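PDB 5MUJ: beta-galactosidase from Bacteroides thetaiotaomicron, which is a gut-bacterial glycoside hydrolase that probably acts as an arabinofuranosidase on chain B of the plant pectin rhamnogalacturonan II. Local coordinates for residues D70-T75 / D98-W103; E91-E96 / L106-S111; H146-I151 / H180-L185; D341-H346 / A362-M367. All coordinates share one frame; numbering follows the deposited sequence.

Contact 1: residues D70-T75 / D98-W103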
# COMPACT_ATOMS: atom_id res chain seq x y z
N ASP A 70 0.03 -3.16 -23.27
CA ASP A 70 -0.93 -4.17 -22.78
C ASP A 70 -0.30 -5.09 -21.73
O ASP A 70 -0.91 -6.10 -21.37
CB ASP A 70 -1.50 -4.99 -23.94
CG ASP A 70 -2.19 -4.12 -24.98
OD1 ASP A 70 -2.91 -3.17 -24.58
OD2 ASP A 70 -2.00 -4.39 -26.19
N LYS A 71 0.88 -4.73 -21.22
CA LYS A 71 1.53 -5.48 -20.15
C LYS A 71 1.14 -4.95 -18.78
O LYS A 71 1.17 -3.74 -18.55
CB LYS A 71 3.04 -5.34 -20.24
CG LYS A 71 3.82 -6.31 -19.35
CD LYS A 71 3.90 -7.72 -19.95
CE LYS A 71 4.88 -7.82 -21.11
NZ LYS A 71 4.96 -9.20 -21.65
N TRP A 72 0.84 -5.88 -17.88
CA TRP A 72 0.58 -5.55 -16.49
C TRP A 72 1.88 -5.65 -15.67
O TRP A 72 2.65 -6.60 -15.82
CB TRP A 72 -0.48 -6.46 -15.89
CG TRP A 72 -1.82 -6.32 -16.56
CD1 TRP A 72 -2.37 -7.13 -17.55
CD2 TRP A 72 -2.77 -5.29 -16.32
NE1 TRP A 72 -3.59 -6.64 -17.92
CE2 TRP A 72 -3.88 -5.53 -17.17
CE3 TRP A 72 -2.81 -4.19 -15.46
CZ2 TRP A 72 -5.00 -4.69 -17.18
CZ3 TRP A 72 -3.93 -3.37 -15.47
CH2 TRP A 72 -5.01 -3.63 -16.29
N LEU A 73 2.10 -4.67 -14.81
CA LEU A 73 3.29 -4.60 -13.98
C LEU A 73 2.89 -4.53 -12.50
O LEU A 73 1.81 -4.05 -12.21
CB LEU A 73 4.09 -3.38 -14.40
CG LEU A 73 4.54 -3.40 -15.86
CD1 LEU A 73 5.02 -2.02 -16.26
CD2 LEU A 73 5.63 -4.43 -16.05
N MSE A 74 3.67 -5.18 -11.63
CA MSE A 74 3.45 -5.08 -10.18
C MSE A 74 4.77 -4.81 -9.50
O MSE A 74 5.69 -5.60 -9.59
CB MSE A 74 2.87 -6.40 -9.63
CG MSE A 74 2.56 -6.26 -8.13
SE MSE A 74 2.44 -8.02 -7.32
CE MSE A 74 0.95 -8.71 -8.39
N THR A 75 4.84 -3.70 -8.77
CA THR A 75 5.97 -3.53 -7.82
C THR A 75 5.57 -4.16 -6.50
O THR A 75 4.40 -4.25 -6.20
CB THR A 75 6.46 -2.06 -7.54
OG1 THR A 75 5.36 -1.22 -7.12
CG2 THR A 75 7.12 -1.46 -8.69
N ASP A 98 0.78 -10.93 -18.30
CA ASP A 98 -0.14 -10.73 -19.43
C ASP A 98 -1.61 -10.88 -19.06
O ASP A 98 -2.47 -10.53 -19.88
CB ASP A 98 0.17 -11.73 -20.56
CG ASP A 98 1.55 -11.55 -21.14
OD1 ASP A 98 1.90 -10.44 -21.58
OD2 ASP A 98 2.27 -12.56 -21.18
N ASN A 99 -1.93 -11.43 -17.88
CA ASN A 99 -3.34 -11.77 -17.60
C ASN A 99 -3.83 -11.39 -16.21
O ASN A 99 -4.90 -11.84 -15.78
CB ASN A 99 -3.59 -13.27 -17.86
CG ASN A 99 -2.85 -14.16 -16.90
OD1 ASN A 99 -2.10 -13.67 -16.04
ND2 ASN A 99 -3.05 -15.46 -17.01
N LEU A 100 -3.04 -10.56 -15.53
CA LEU A 100 -3.23 -10.18 -14.09
C LEU A 100 -3.12 -11.31 -13.04
O LEU A 100 -3.08 -11.02 -11.84
CB LEU A 100 -4.52 -9.37 -13.86
CG LEU A 100 -4.57 -7.98 -14.48
CD1 LEU A 100 -5.99 -7.46 -14.65
CD2 LEU A 100 -3.74 -7.08 -13.58
N LEU A 101 -2.97 -12.57 -13.45
CA LEU A 101 -3.03 -13.71 -12.55
C LEU A 101 -1.68 -14.41 -12.38
O LEU A 101 -1.32 -14.81 -11.27
CB LEU A 101 -4.06 -14.73 -13.09
CG LEU A 101 -5.49 -14.20 -13.17
CD1 LEU A 101 -6.37 -15.21 -13.96
CD2 LEU A 101 -6.05 -13.86 -11.75
N ASP A 102 -1.02 -14.63 -13.52
CA ASP A 102 0.27 -15.28 -13.64
C ASP A 102 1.35 -14.20 -13.79
O ASP A 102 1.34 -13.41 -14.76
CB ASP A 102 0.32 -16.20 -14.87
CG ASP A 102 -0.61 -17.40 -14.75
OD1 ASP A 102 -1.79 -17.28 -15.10
OD2 ASP A 102 -0.14 -18.45 -14.30
N TRP A 103 2.31 -14.28 -12.89
CA TRP A 103 3.31 -13.19 -12.69
C TRP A 103 4.73 -13.72 -12.82
O TRP A 103 5.04 -14.83 -12.35
CB TRP A 103 3.15 -12.50 -11.29
CG TRP A 103 1.90 -11.72 -11.26
CD1 TRP A 103 0.65 -12.17 -10.88
CD2 TRP A 103 1.72 -10.37 -11.68
NE1 TRP A 103 -0.29 -11.18 -11.07
CE2 TRP A 103 0.35 -10.07 -11.56
CE3 TRP A 103 2.57 -9.40 -12.19
CZ2 TRP A 103 -0.17 -8.85 -11.96
CZ3 TRP A 103 2.06 -8.22 -12.56
CH2 TRP A 103 0.71 -7.93 -12.43
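Lys71 and Asp98 bring the two backbones closest, their CA atoms 5.6 Å apart; by Met74 and Trp103 the CA atoms are 8.5 Å apart. No backbone pairing joins the segments. Residues 70-75 start the second strand of a blade in this five-bladed beta-propeller, and 98-103 is the turn between the blade's third and fourth strands, folded back over the face that bears Trp72 and Met74. An Asx turn shapes that loop: Asn99 OD1 accepts from both Leu101 N and Asp102 N, the second in its carbonyl plane and on a lone pair, while Asn99 ND2 donates to Asp102 OD1 on the anti side of the carboxylate.

The hydrophobic grip is double. Leu100 lies over one face of the Trp72 indole, its CG 3.6 Å from the centroid of the five-membered ring and almost on the normal, with Leu100 CD2 above Trp72 CD2 and CE3, toward the rim of the indole. Across the other pair, Met74, a selenomethionine, crosses Trp103 at about a right angle. Its CG is anti to the backbone N (chi1 -176°), and a bend at chi3 sets CE over the face of the indole, a CH-pi contact 3.7 Å from the centroid of the six-membered ring, while SE, 5.0 Å from that centroid, adds an oblique Met-aromatic contact. Tyr345 and Phe347 of the neighbouring blade pack on Leu100 and Trp103 respectively. At the exposed end, Lys71 NZ makes a weak salt bridge to Asp98 OD1. Trp103 is also held by its own loop: NE1 donates to Leu100 O over 2.9 Å, from above that carbonyl's plane.

Contact 2: residues E91-E96 / L106-S111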
# COMPACT_ATOMS: atom_id res chain seq x y z
N GLU A 91 13.78 -4.32 0.03
CA GLU A 91 14.02 -3.88 -1.35
C GLU A 91 12.73 -3.95 -2.16
O GLU A 91 11.78 -4.60 -1.76
CB GLU A 91 15.14 -4.69 -2.05
CG GLU A 91 16.50 -4.56 -1.39
CD GLU A 91 17.59 -5.28 -2.12
OE1 GLU A 91 17.48 -6.54 -2.30
OE2 GLU A 91 18.52 -4.59 -2.55
N THR A 92 12.70 -3.22 -3.28
CA THR A 92 11.54 -3.18 -4.11
C THR A 92 11.93 -3.87 -5.43
O THR A 92 12.96 -3.61 -6.05
CB THR A 92 11.07 -1.78 -4.37
OG1 THR A 92 10.90 -1.10 -3.11
CG2 THR A 92 9.74 -1.73 -5.13
N TRP A 93 11.01 -4.76 -5.82
CA TRP A 93 11.12 -5.57 -7.04
C TRP A 93 9.92 -5.24 -7.94
O TRP A 93 8.90 -4.66 -7.55
CB TRP A 93 11.13 -7.07 -6.67
CG TRP A 93 12.29 -7.53 -5.89
CD1 TRP A 93 12.61 -7.17 -4.60
CD2 TRP A 93 13.30 -8.45 -6.29
NE1 TRP A 93 13.76 -7.79 -4.18
CE2 TRP A 93 14.22 -8.59 -5.20
CE3 TRP A 93 13.54 -9.16 -7.47
CZ2 TRP A 93 15.33 -9.41 -5.27
CZ3 TRP A 93 14.64 -9.95 -7.55
CH2 TRP A 93 15.51 -10.12 -6.47
N ILE A 94 10.04 -5.74 -9.15
CA ILE A 94 8.98 -5.62 -10.19
C ILE A 94 8.73 -6.97 -10.90
O ILE A 94 9.67 -7.71 -11.18
CB ILE A 94 9.26 -4.45 -11.17
CG1 ILE A 94 8.01 -4.04 -11.94
CG2 ILE A 94 10.38 -4.77 -12.16
CD1 ILE A 94 8.14 -2.76 -12.71
N ALA A 95 7.45 -7.24 -11.14
CA ALA A 95 7.07 -8.43 -11.87
C ALA A 95 6.12 -8.04 -12.95
O ALA A 95 5.49 -6.99 -12.95
CB ALA A 95 6.41 -9.45 -10.97
N GLU A 96 6.11 -8.87 -13.98
CA GLU A 96 5.19 -8.65 -15.11
C GLU A 96 4.15 -9.78 -15.30
O GLU A 96 4.34 -10.89 -14.80
CB GLU A 96 5.95 -8.46 -16.44
CG GLU A 96 6.71 -9.70 -16.92
CD GLU A 96 7.36 -9.55 -18.26
OE1 GLU A 96 7.71 -8.43 -18.68
OE2 GLU A 96 7.52 -10.59 -18.91
N LEU A 106 10.96 -9.79 -12.46
CA LEU A 106 11.99 -9.30 -13.38
C LEU A 106 13.30 -8.91 -12.70
O LEU A 106 14.35 -9.06 -13.33
CB LEU A 106 11.47 -8.12 -14.19
CG LEU A 106 10.30 -8.36 -15.13
CD1 LEU A 106 9.80 -7.10 -15.82
CD2 LEU A 106 10.66 -9.35 -16.24
N GLY A 107 13.23 -8.42 -11.46
CA GLY A 107 14.42 -7.93 -10.75
C GLY A 107 14.04 -6.69 -9.97
O GLY A 107 12.88 -6.27 -9.96
N ARG A 108 15.08 -6.13 -9.34
CA ARG A 108 14.93 -4.97 -8.45
C ARG A 108 14.76 -3.63 -9.16
O ARG A 108 15.36 -3.39 -10.24
CB ARG A 108 16.11 -4.87 -7.49
CG ARG A 108 16.29 -6.03 -6.52
CD ARG A 108 17.67 -5.98 -5.96
NE ARG A 108 18.06 -7.05 -5.08
CZ ARG A 108 18.67 -8.16 -5.45
NH1 ARG A 108 18.87 -8.45 -6.74
NH2 ARG A 108 19.00 -9.03 -4.52
N VAL A 109 13.93 -2.77 -8.55
CA VAL A 109 13.83 -1.36 -8.94
C VAL A 109 14.30 -0.38 -7.86
O VAL A 109 14.57 0.78 -8.19
CB VAL A 109 12.41 -0.98 -9.41
CG1 VAL A 109 12.03 -1.76 -10.66
CG2 VAL A 109 11.39 -1.22 -8.32
N LEU A 110 14.38 -0.83 -6.61
CA LEU A 110 14.91 -0.01 -5.46
C LEU A 110 15.70 -0.96 -4.59
O LEU A 110 15.13 -1.85 -3.94
CB LEU A 110 13.81 0.67 -4.63
CG LEU A 110 13.13 1.97 -4.96
CD1 LEU A 110 12.50 2.50 -3.66
CD2 LEU A 110 14.03 3.04 -5.54
N SER A 111 17.02 -0.80 -4.61
CA SER A 111 17.95 -1.72 -3.97
C SER A 111 18.57 -1.05 -2.74
O SER A 111 18.59 0.17 -2.66
CB SER A 111 19.05 -2.07 -4.95
OG SER A 111 18.52 -2.52 -6.18
O HOH W 1 19.34 -8.37 -1.61
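Thr92 and the pair Val109-Leu110 form a classic beta bulge in the hairpin of strands 90-97 and 104-110, the outer edge of a propeller blade. The strand axes run antiparallel at 165°.

Backbone bonds come first. Thr92 O accepts from Val109 N (2.8 Å) and from Leu110 N (3.2 Å), both from the same face of its plane, and Thr92 N donates to Leu110 O. Beyond the bulge, Ile94 N reaches Gly107 O and Leu106 N reaches Ile94 O.

Among the charged groups, Arg108 NE donates almost straight to Glu91 OE1 at 2.9 Å, in the guanidinium plane but from above the carboxylate plane. Water 1 bridges Arg108 NH2 and the same OE1, while Glu91 OE2 takes the N-H of Tyr112.

Aromatic and apolar contacts complete it. Arg108 lies alongside Trp93, its CG 3.8 Å from the centroid of the six-membered ring, and Trp93 CZ2 sits over the guanidinium. On the face bearing Ile94, its CG2 meets Val109 CG1 at 3.7 Å.

Carboxylate, water and indole together probably limit the swing of the Arg108 head, although this residue lies at the exposed edge of the blade.

Contact 3: residues H146-I151 / H180-L185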
# COMPACT_ATOMS: atom_id res chain seq x y z
N HIS A 146 8.51 9.33 -14.47
CA HIS A 146 7.62 8.61 -13.57
C HIS A 146 8.17 8.71 -12.16
O HIS A 146 9.38 8.86 -11.95
CB HIS A 146 7.46 7.14 -13.98
CG HIS A 146 6.74 6.96 -15.28
ND1 HIS A 146 5.38 6.89 -15.36
CD2 HIS A 146 7.20 6.83 -16.55
CE1 HIS A 146 5.01 6.71 -16.61
NE2 HIS A 146 6.10 6.70 -17.36
N TRP A 147 7.26 8.69 -11.19
CA TRP A 147 7.61 8.98 -9.78
C TRP A 147 7.16 7.85 -8.86
O TRP A 147 6.30 7.05 -9.22
CB TRP A 147 6.98 10.30 -9.37
CG TRP A 147 7.44 11.42 -10.17
CD1 TRP A 147 6.98 11.81 -11.40
CD2 TRP A 147 8.47 12.33 -9.82
NE1 TRP A 147 7.69 12.90 -11.84
CE2 TRP A 147 8.60 13.25 -10.88
CE3 TRP A 147 9.30 12.44 -8.72
CZ2 TRP A 147 9.53 14.28 -10.86
CZ3 TRP A 147 10.23 13.49 -8.69
CH2 TRP A 147 10.33 14.39 -9.75
N MSE A 148 7.76 7.81 -7.69
CA MSE A 148 7.52 6.79 -6.67
C MSE A 148 7.86 7.36 -5.33
O MSE A 148 8.81 8.14 -5.22
CB MSE A 148 8.45 5.63 -6.98
CG MSE A 148 8.47 4.51 -5.96
SE MSE A 148 9.89 3.23 -6.38
CE MSE A 148 8.54 1.97 -7.00
N THR A 149 7.09 7.02 -4.31
CA THR A 149 7.49 7.28 -2.93
C THR A 149 7.79 5.96 -2.28
O THR A 149 7.38 4.92 -2.73
CB THR A 149 6.43 8.02 -2.10
OG1 THR A 149 5.24 7.21 -2.02
CG2 THR A 149 6.16 9.40 -2.70
N TYR A 150 8.50 6.01 -1.16
CA TYR A 150 8.97 4.81 -0.49
C TYR A 150 9.17 4.92 1.03
O TYR A 150 9.36 6.04 1.60
CB TYR A 150 10.23 4.25 -1.18
CG TYR A 150 11.48 5.10 -1.12
CD1 TYR A 150 12.42 4.95 -0.10
CD2 TYR A 150 11.77 6.00 -2.13
CE1 TYR A 150 13.60 5.70 -0.08
CE2 TYR A 150 12.95 6.77 -2.12
CZ TYR A 150 13.86 6.61 -1.11
OH TYR A 150 15.02 7.38 -1.15
N ILE A 151 9.08 3.77 1.69
CA ILE A 151 9.52 3.57 3.09
C ILE A 151 11.05 3.52 3.04
O ILE A 151 11.62 2.61 2.38
CB ILE A 151 8.93 2.26 3.66
CG1 ILE A 151 7.43 2.40 3.90
CG2 ILE A 151 9.72 1.77 4.87
CD1 ILE A 151 6.72 1.12 4.25
N HIS A 180 15.17 -1.87 -13.61
CA HIS A 180 16.29 -0.96 -13.50
C HIS A 180 16.08 -0.13 -12.25
O HIS A 180 14.96 -0.01 -11.74
CB HIS A 180 16.39 -0.07 -14.74
CG HIS A 180 15.35 1.01 -14.78
ND1 HIS A 180 14.04 0.76 -15.12
CD2 HIS A 180 15.43 2.33 -14.51
CE1 HIS A 180 13.35 1.89 -15.06
NE2 HIS A 180 14.17 2.86 -14.69
N GLU A 181 17.17 0.46 -11.78
CA GLU A 181 17.16 1.26 -10.52
C GLU A 181 16.58 2.66 -10.77
O GLU A 181 17.05 3.42 -11.60
CB GLU A 181 18.55 1.37 -9.90
CG GLU A 181 18.56 1.87 -8.45
CD GLU A 181 18.24 0.81 -7.41
OE1 GLU A 181 18.05 -0.39 -7.72
OE2 GLU A 181 18.20 1.14 -6.22
N TRP A 182 15.55 3.00 -10.00
CA TRP A 182 15.00 4.34 -10.03
C TRP A 182 15.93 5.23 -9.17
O TRP A 182 16.65 4.74 -8.34
CB TRP A 182 13.56 4.31 -9.47
CG TRP A 182 12.53 3.59 -10.31
CD1 TRP A 182 12.67 2.42 -10.97
CD2 TRP A 182 11.21 4.06 -10.57
NE1 TRP A 182 11.49 2.10 -11.57
CE2 TRP A 182 10.58 3.09 -11.36
CE3 TRP A 182 10.48 5.19 -10.16
CZ2 TRP A 182 9.26 3.23 -11.80
CZ3 TRP A 182 9.18 5.33 -10.58
CH2 TRP A 182 8.58 4.36 -11.40
N GLU A 183 15.98 6.51 -9.50
CA GLU A 183 16.82 7.49 -8.81
C GLU A 183 16.11 8.02 -7.59
O GLU A 183 14.91 8.21 -7.59
CB GLU A 183 17.12 8.65 -9.74
CG GLU A 183 17.90 8.22 -10.97
CD GLU A 183 18.24 9.32 -11.95
OE1 GLU A 183 17.72 10.45 -11.82
OE2 GLU A 183 19.03 9.02 -12.88
N SER A 184 16.88 8.28 -6.56
CA SER A 184 16.30 8.79 -5.32
C SER A 184 17.05 9.94 -4.70
O SER A 184 18.23 10.17 -4.97
CB SER A 184 16.07 7.65 -4.37
OG SER A 184 17.25 7.04 -4.02
N LEU A 185 16.30 10.69 -3.91
CA LEU A 185 16.85 11.86 -3.16
C LEU A 185 17.72 11.45 -1.99
O LEU A 185 17.51 10.41 -1.37
CB LEU A 185 15.74 12.79 -2.71
CG LEU A 185 14.93 13.49 -3.80
CD1 LEU A 185 14.02 14.51 -3.18
CD2 LEU A 185 15.81 14.13 -4.90
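Met148 and Trp182 meet within one blade of the five-bladed beta-propeller, where the second strand, 146-153, and the lead-in to the short outermost strand, 183-184, lie on either side of strand 166-172. With that third strand between them, the two segments share no hydrogen bond, and side chains alone span the gap.

Trp182 does most of the work. Its CG is anti to the carbonyl carbon (chi1 -68°), and the six-membered ring reaches the far backbone: CZ3 lies 3.6 Å from Trp147 O, which sits at the ring edge near its plane, and CH2 comes to 4.0 Å from His146 CB. Met148, a selenomethionine, supplies a Met-aromatic contact, with SE above one face but offset toward the rim, 4.7 Å from the centroid of the six-membered ring. Its CB also touches CZ3 at 3.7 Å. Val109 and Ile176 pack on Trp182 as well. An alanine at Trp182 would probably open a gap between residues 180-185 and strand 146-153, with the Met148 selenium losing its aromatic partner and His146 CB its neighbour.

Farther along, Tyr150 and Ser184 meet without bonding to each other; their polar ends are taken by Asp118, which bonds Tyr150 OH, and Arg122, which bonds Ser184 OG. What touches there is Ser184 CB, 3.4 Å from Tyr150 OH.

Contact 4: residues D341-H346 / A362-M367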
# COMPACT_ATOMS: atom_id res chain seq x y z
N ASP A 341 -11.98 -5.30 -17.87
CA ASP A 341 -12.81 -6.17 -18.68
C ASP A 341 -13.87 -6.87 -17.84
O ASP A 341 -14.01 -8.07 -17.89
CB ASP A 341 -11.92 -7.18 -19.43
CG ASP A 341 -12.68 -7.97 -20.49
OD1 ASP A 341 -13.44 -7.36 -21.28
OD2 ASP A 341 -12.51 -9.20 -20.49
N GLY A 342 -14.59 -6.09 -17.05
CA GLY A 342 -15.72 -6.59 -16.29
C GLY A 342 -15.42 -7.48 -15.09
O GLY A 342 -16.33 -8.12 -14.55
N VAL A 343 -14.16 -7.50 -14.64
CA VAL A 343 -13.75 -8.33 -13.51
C VAL A 343 -12.94 -7.46 -12.57
O VAL A 343 -12.09 -6.69 -13.04
CB VAL A 343 -12.92 -9.54 -14.00
CG1 VAL A 343 -12.51 -10.45 -12.86
CG2 VAL A 343 -13.70 -10.33 -15.07
N VAL A 344 -13.21 -7.58 -11.26
CA VAL A 344 -12.44 -6.92 -10.21
C VAL A 344 -11.39 -7.85 -9.63
O VAL A 344 -11.71 -8.99 -9.29
CB VAL A 344 -13.33 -6.40 -9.05
CG1 VAL A 344 -12.46 -5.65 -8.02
CG2 VAL A 344 -14.42 -5.50 -9.55
N TYR A 345 -10.14 -7.38 -9.58
CA TYR A 345 -9.01 -8.13 -9.04
C TYR A 345 -8.53 -7.36 -7.82
O TYR A 345 -8.08 -6.22 -7.95
CB TYR A 345 -7.85 -8.25 -10.05
CG TYR A 345 -8.20 -8.88 -11.39
CD1 TYR A 345 -8.91 -8.18 -12.37
CD2 TYR A 345 -7.78 -10.17 -11.70
CE1 TYR A 345 -9.24 -8.77 -13.59
CE2 TYR A 345 -8.09 -10.76 -12.91
CZ TYR A 345 -8.79 -10.05 -13.84
OH TYR A 345 -9.10 -10.62 -15.07
N HIS A 346 -8.58 -8.00 -6.66
CA HIS A 346 -8.15 -7.41 -5.42
C HIS A 346 -6.86 -8.13 -4.99
O HIS A 346 -6.91 -9.27 -4.55
CB HIS A 346 -9.23 -7.52 -4.37
CG HIS A 346 -8.99 -6.67 -3.15
ND1 HIS A 346 -10.04 -6.06 -2.48
CD2 HIS A 346 -7.87 -6.38 -2.42
CE1 HIS A 346 -9.57 -5.39 -1.43
NE2 HIS A 346 -8.27 -5.57 -1.36
N ALA A 362 -7.90 -11.96 -5.08
CA ALA A 362 -9.31 -12.37 -5.04
C ALA A 362 -10.03 -11.67 -6.22
O ALA A 362 -9.63 -10.60 -6.66
CB ALA A 362 -9.93 -12.03 -3.69
N THR A 363 -11.08 -12.31 -6.77
CA THR A 363 -11.77 -11.76 -7.94
C THR A 363 -13.29 -11.75 -7.78
O THR A 363 -13.83 -12.46 -6.95
CB THR A 363 -11.40 -12.54 -9.22
OG1 THR A 363 -11.71 -13.92 -9.03
CG2 THR A 363 -9.90 -12.37 -9.52
N SER A 364 -13.94 -10.92 -8.57
CA SER A 364 -15.40 -10.80 -8.54
C SER A 364 -16.17 -12.01 -9.17
O SER A 364 -17.33 -12.23 -8.82
CB SER A 364 -15.84 -9.54 -9.25
OG SER A 364 -15.27 -9.48 -10.54
N LYS A 365 -15.56 -12.75 -10.10
CA LYS A 365 -16.08 -14.08 -10.46
C LYS A 365 -14.93 -15.08 -10.46
O LYS A 365 -13.77 -14.66 -10.53
CB LYS A 365 -16.77 -14.04 -11.82
CG LYS A 365 -15.82 -13.79 -12.99
CD LYS A 365 -16.58 -13.64 -14.31
CE LYS A 365 -15.66 -13.75 -15.52
NZ LYS A 365 -16.46 -13.93 -16.77
N PRO A 366 -15.24 -16.39 -10.35
CA PRO A 366 -14.11 -17.33 -10.42
C PRO A 366 -13.26 -17.16 -11.70
O PRO A 366 -13.82 -17.08 -12.82
CB PRO A 366 -14.80 -18.71 -10.43
CG PRO A 366 -16.15 -18.48 -9.84
CD PRO A 366 -16.54 -17.09 -10.32
N MSE A 367 -11.93 -17.13 -11.54
CA MSE A 367 -10.94 -17.01 -12.62
C MSE A 367 -9.93 -18.15 -12.56
O MSE A 367 -8.82 -18.02 -13.07
CB MSE A 367 -10.24 -15.65 -12.51
CG MSE A 367 -11.16 -14.45 -12.69
SE MSE A 367 -12.04 -14.36 -14.45
CE MSE A 367 -10.39 -13.86 -15.38
O HOH W 2 -16.95 -10.08 -12.60
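His346 and Ala362 form the firm end of this contact, a hydrogen-bonded antiparallel pair in which His346 N meets Ala362 O at 2.8 Å and 178°, and Ala362 N returns a bond to His346 O. Next comes the non-hydrogen-bonded pair Tyr345 and Thr363. Here Thr363 CG2 rests against Tyr345 CD2 at 3.8 Å, and Thr363 CA makes a CA-H...O contact with Val344 O. The Thr363 hydroxyl turns back to its own segment, OG1 donating to Lys365 O at 2.7 Å from above that carbonyl's plane. An alanine here would take away the donor to Lys365 O, which would probably leave the turn freer to move and open a gap beside the Tyr345 ring. Met367, a selenomethionine bent at chi2 and chi3, adds a separate close touch, its CE 3.5 Å from Tyr345 OH.

Toward the open end the ladder finishes with a side chain. Ser364 N still donates to Val344 O, but Val344 N goes to Ser364 OG, 2.9 Å away and nearly straight; with chi1 at 52°, OG lies between the backbone N and the carbonyl carbon of its own residue, and faces the other strand. Water 2 links the same OG to Gly342 O. Beyond it lies the looser, solvent side, where Gly342 and Lys365 are exposed and Lys365 CE lies 4.0 Å from Val343 CG2, crossing it at about a right angle.

Both strands belong to the blade that strand 45-51, from near the N-terminus, completes from its outer edge beside 357-363, the "velcro" closure by which many beta-propellers seal their ring.

Contacts 1 and 2 belong to one propeller blade and are stitched by a probable hydrogen bond from Ala95 N to Met74 O, 2.9 Å. Contact 2 also reaches the next blade, where Val109 O receives Trp182 N of contact 3 at 3.0 Å and Ser111 OG meets Glu181 OE1 at 2.7 Å. On its other flank contact 1 leans on the closing blade, Leu100 CD1 lying 3.7 Å from Tyr345 CE1 of contact 4. Contacts 3 and 4 lie farthest apart, their centres 30 Å and their nearest atoms about 17 Å from each other. The side chains of Thr92 in contact 2 and His346 in contact 4 each stand about 14 Å from a bound rhamnose.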